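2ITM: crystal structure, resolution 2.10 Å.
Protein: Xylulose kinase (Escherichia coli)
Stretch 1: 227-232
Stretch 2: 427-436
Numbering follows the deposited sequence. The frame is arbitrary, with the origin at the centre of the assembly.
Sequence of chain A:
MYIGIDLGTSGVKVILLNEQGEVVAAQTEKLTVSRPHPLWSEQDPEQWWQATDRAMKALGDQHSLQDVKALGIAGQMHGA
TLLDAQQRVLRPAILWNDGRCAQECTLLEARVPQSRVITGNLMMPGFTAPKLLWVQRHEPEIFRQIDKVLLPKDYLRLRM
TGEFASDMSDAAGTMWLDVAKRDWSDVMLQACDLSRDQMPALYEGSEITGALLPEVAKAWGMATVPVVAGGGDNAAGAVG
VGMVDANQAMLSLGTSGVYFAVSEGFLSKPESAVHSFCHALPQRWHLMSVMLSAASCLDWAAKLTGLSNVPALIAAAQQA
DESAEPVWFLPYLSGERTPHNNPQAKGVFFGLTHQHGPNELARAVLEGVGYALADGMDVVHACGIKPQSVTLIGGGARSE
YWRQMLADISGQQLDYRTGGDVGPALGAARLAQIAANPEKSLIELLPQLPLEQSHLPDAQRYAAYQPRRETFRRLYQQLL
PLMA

Stretch 1, residues 227-232: VVAGGG
Stretch 2, residues 427-436: GAARLAQIAA

The two stretches meet in a small packing contact, mainly of apolar side chains against each other and against backbone, in which a strand residue, Val-228, and the glycine-rich segment after it lie against one side of a helix, burying 211 Å² with no hydrogen bond between them. Residues 427-436 are helical throughout, closed by i to i-4 bonds such as Leu-431 N to Gly-427 O (2.9 Å) and Ala-436 N to Ala-432 O (2.8 Å). The chains run in opposite senses: Val-228 CA lies 5.9 Å from Ala-432 CA, and Gly-230 CA 5.6 Å from Ala-428 CA.

Val-228 (phi/psi -90/164, chi1 m, -56°) is the centre of the contact. Its CA-to-CB bond points toward the helix: CG1 lies 3.3 Å from Ala-435 CB, whose CA-to-CB bond points toward the strand, and 3.9 Å from Leu-431 O; CG2 lies 3.9 Å from both Leu-431 CB and Ala-432 N. Ala-432 points sideways. Val-227, at -117/130, points away.

Leu-431 (chi1 m, -73°; chi2 t, 164°), buried like Val-228 as suits their branched apolar side chains, rests CD1 3.7 Å from Gly-230 C and 4.2 Å from Gly-231 N. Gly-230 adopts phi/psi 80/-151, a positive phi that favours glycine; Gly-231 is extended at -156/158.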

ATOM      1  N   VAL A 227     -15.294 -50.554  -6.157  1.00 27.65           N
ATOM      2  CA  VAL A 227     -15.063 -49.126  -6.089  1.00 18.32           C
ATOM      3  C   VAL A 227     -16.042 -48.464  -5.137  1.00 20.70           C
ATOM      4  O   VAL A 227     -17.231 -48.670  -5.243  1.00 13.50           O
ATOM      5  CB  VAL A 227     -15.224 -48.474  -7.456  1.00 21.34           C
ATOM      6  CG1 VAL A 227     -15.071 -46.974  -7.349  1.00 25.67           C
ATOM      7  CG2 VAL A 227     -14.276 -49.066  -8.456  1.00 14.59           C
ATOM      8  N   VAL A 228     -15.530 -47.661  -4.217  1.00 17.90           N
ATOM      9  CA  VAL A 228     -16.393 -46.929  -3.308  1.00 19.15           C
ATOM     10  C   VAL A 228     -16.802 -45.558  -3.843  1.00 19.33           C
ATOM     11  O   VAL A 228     -16.207 -45.046  -4.770  1.00 19.18           O
ATOM     12  CB  VAL A 228     -15.811 -46.820  -1.888  1.00 23.03           C
ATOM     13  CG1 VAL A 228     -15.498 -48.190  -1.314  1.00 10.81           C
ATOM     14  CG2 VAL A 228     -14.607 -45.927  -1.870  1.00 15.13           C
ATOM     15  N   ALA A 229     -17.830 -44.983  -3.241  1.00 18.08           N
ATOM     16  CA  ALA A 229     -18.353 -43.691  -3.655  1.00 30.31           C
ATOM     17  C   ALA A 229     -17.353 -42.545  -3.509  1.00 17.76           C
ATOM     18  O   ALA A 229     -17.343 -41.635  -4.303  1.00 28.61           O
ATOM     19  CB  ALA A 229     -19.620 -43.381  -2.914  1.00 27.36           C
ATOM     20  N   GLY A 230     -16.526 -42.606  -2.479  1.00 20.25           N
ATOM     21  CA  GLY A 230     -15.556 -41.567  -2.212  1.00 20.80           C
ATOM     22  C   GLY A 230     -16.131 -40.349  -1.516  1.00 22.74           C
ATOM     23  O   GLY A 230     -17.091 -40.438  -0.771  1.00 18.99           O
ATOM     24  N   GLY A 231     -15.517 -39.205  -1.779  1.00 26.26           N
ATOM     25  CA  GLY A 231     -15.928 -37.918  -1.226  1.00 19.92           C
ATOM     26  C   GLY A 231     -15.472 -36.772  -2.111  1.00 23.09           C
ATOM     27  O   GLY A 231     -14.548 -36.915  -2.900  1.00 18.74           O
ATOM     28  N   GLY A 232     -16.131 -35.631  -1.987  1.00 22.82           N
ATOM     29  CA  GLY A 232     -15.525 -34.384  -2.384  1.00 18.37           C
ATOM     30  C   GLY A 232     -14.167 -34.233  -1.736  1.00 23.29           C
ATOM     31  O   GLY A 232     -13.918 -34.798  -0.683  1.00 19.76           O
ATOM     32  N   GLY A 427      -7.746 -40.099   2.089  1.00 30.61           N
ATOM     33  CA  GLY A 427      -9.107 -40.359   2.496  1.00 21.17           C
ATOM     34  C   GLY A 427      -9.854 -41.274   1.550  1.00 25.48           C
ATOM     35  O   GLY A 427     -10.572 -42.173   1.963  1.00 20.75           O
ATOM     36  N   ALA A 428      -9.694 -41.056   0.253  1.00 25.50           N
ATOM     37  CA  ALA A 428     -10.207 -41.961  -0.755  1.00 23.34           C
ATOM     38  C   ALA A 428      -9.815 -43.419  -0.503  1.00 33.77           C
ATOM     39  O   ALA A 428     -10.646 -44.303  -0.524  1.00 25.49           O
ATOM     40  CB  ALA A 428      -9.778 -41.517  -2.133  1.00 25.08           C
ATOM     41  N   ALA A 429      -8.536 -43.654  -0.265  1.00 29.31           N
ATOM     42  CA  ALA A 429      -8.068 -44.995   0.014  1.00 26.04           C
ATOM     43  C   ALA A 429      -8.643 -45.506   1.323  1.00 26.05           C
ATOM     44  O   ALA A 429      -9.030 -46.651   1.421  1.00 27.22           O
ATOM     45  CB  ALA A 429      -6.574 -45.036   0.035  1.00 26.55           C
ATOM     46  N   ARG A 430      -8.705 -44.633   2.318  1.00 24.05           N
ATOM     47  CA  ARG A 430      -9.252 -44.983   3.620  1.00 21.87           C
ATOM     48  C   ARG A 430     -10.670 -45.508   3.447  1.00 28.35           C
ATOM     49  O   ARG A 430     -11.070 -46.471   4.074  1.00 27.82           O
ATOM     50  CB  ARG A 430      -9.250 -43.772   4.551  1.00 38.29           C
ATOM     51  CG  ARG A 430      -8.013 -43.584   5.442  1.00 32.67           C
ATOM     52  CD  ARG A 430      -7.261 -44.865   5.674  1.00 66.83           C
ATOM     53  NE  ARG A 430      -5.838 -44.640   5.965  1.00 46.99           N
ATOM     54  CZ  ARG A 430      -5.390 -43.823   6.890  1.00 52.21           C
ATOM     55  NH1 ARG A 430      -6.244 -43.125   7.609  1.00 45.30           N
ATOM     56  NH2 ARG A 430      -4.092 -43.695   7.090  1.00 41.57           N
ATOM     57  N   LEU A 431     -11.414 -44.867   2.567  1.00 22.01           N
ATOM     58  CA  LEU A 431     -12.767 -45.273   2.303  1.00 26.87           C
ATOM     59  C   LEU A 431     -12.836 -46.662   1.692  1.00 20.55           C
ATOM     60  O   LEU A 431     -13.675 -47.451   2.053  1.00 23.21           O
ATOM     61  CB  LEU A 431     -13.492 -44.228   1.467  1.00 32.26           C
ATOM     62  CG  LEU A 431     -13.876 -42.949   2.207  1.00 24.87           C
ATOM     63  CD1 LEU A 431     -14.223 -41.863   1.248  1.00 22.54           C
ATOM     64  CD2 LEU A 431     -15.035 -43.204   3.151  1.00 22.15           C
ATOM     65  N   ALA A 432     -11.931 -46.954   0.776  1.00 21.16           N
ATOM     66  CA  ALA A 432     -11.844 -48.272   0.178  1.00 16.02           C
ATOM     67  C   ALA A 432     -11.494 -49.357   1.200  1.00 22.77           C
ATOM     68  O   ALA A 432     -12.063 -50.430   1.186  1.00 24.39           O
ATOM     69  CB  ALA A 432     -10.864 -48.267  -0.952  1.00 15.89           C
ATOM     70  N   GLN A 433     -10.543 -49.052   2.069  1.00 21.30           N
ATOM     71  CA  GLN A 433     -10.270 -49.849   3.227  1.00 30.98           C
ATOM     72  C   GLN A 433     -11.491 -50.235   4.026  1.00 22.00           C
ATOM     73  O   GLN A 433     -11.669 -51.382   4.363  1.00 28.04           O
ATOM     74  CB  GLN A 433      -9.313 -49.117   4.143  1.00 41.41           C
ATOM     75  CG  GLN A 433      -7.887 -49.418   3.887  1.00 47.07           C
ATOM     76  CD  GLN A 433      -7.034 -49.131   5.082  1.00 42.20           C
ATOM     77  OE1 GLN A 433      -6.825 -47.981   5.430  1.00 43.09           O
ATOM     78  NE2 GLN A 433      -6.544 -50.173   5.713  1.00 59.33           N
ATOM     79  N   ILE A 434     -12.301 -49.258   4.350  1.00 20.47           N
ATOM     80  CA  ILE A 434     -13.516 -49.470   5.102  1.00 23.78           C
ATOM     81  C   ILE A 434     -14.386 -50.500   4.405  1.00 36.28           C
ATOM     82  O   ILE A 434     -14.764 -51.492   4.972  1.00 27.72           O
ATOM     83  CB  ILE A 434     -14.277 -48.147   5.276  1.00 27.91           C
ATOM     84  CG1 ILE A 434     -13.475 -47.167   6.124  1.00 33.15           C
ATOM     85  CG2 ILE A 434     -15.623 -48.384   5.909  1.00 30.59           C
ATOM     86  CD1 ILE A 434     -14.237 -45.951   6.507  1.00 27.22           C
ATOM     87  N   ALA A 435     -14.686 -50.252   3.144  1.00 27.43           N
ATOM     88  CA  ALA A 435     -15.534 -51.135   2.374  1.00 26.16           C
ATOM     89  C   ALA A 435     -14.942 -52.526   2.280  1.00 33.54           C
ATOM     90  O   ALA A 435     -15.661 -53.508   2.327  1.00 29.16           O
ATOM     91  CB  ALA A 435     -15.759 -50.568   0.998  1.00 19.60           C
ATOM     92  N   ALA A 436     -13.625 -52.601   2.153  1.00 25.78           N
ATOM     93  CA  ALA A 436     -12.954 -53.873   2.062  1.00 26.06           C
ATOM     94  C   ALA A 436     -12.825 -54.628   3.378  1.00 25.41           C
ATOM     95  O   ALA A 436     -12.595 -55.815   3.366  1.00 34.25           O
ATOM     96  CB  ALA A 436     -11.615 -53.742   1.398  1.00 15.46           C
TER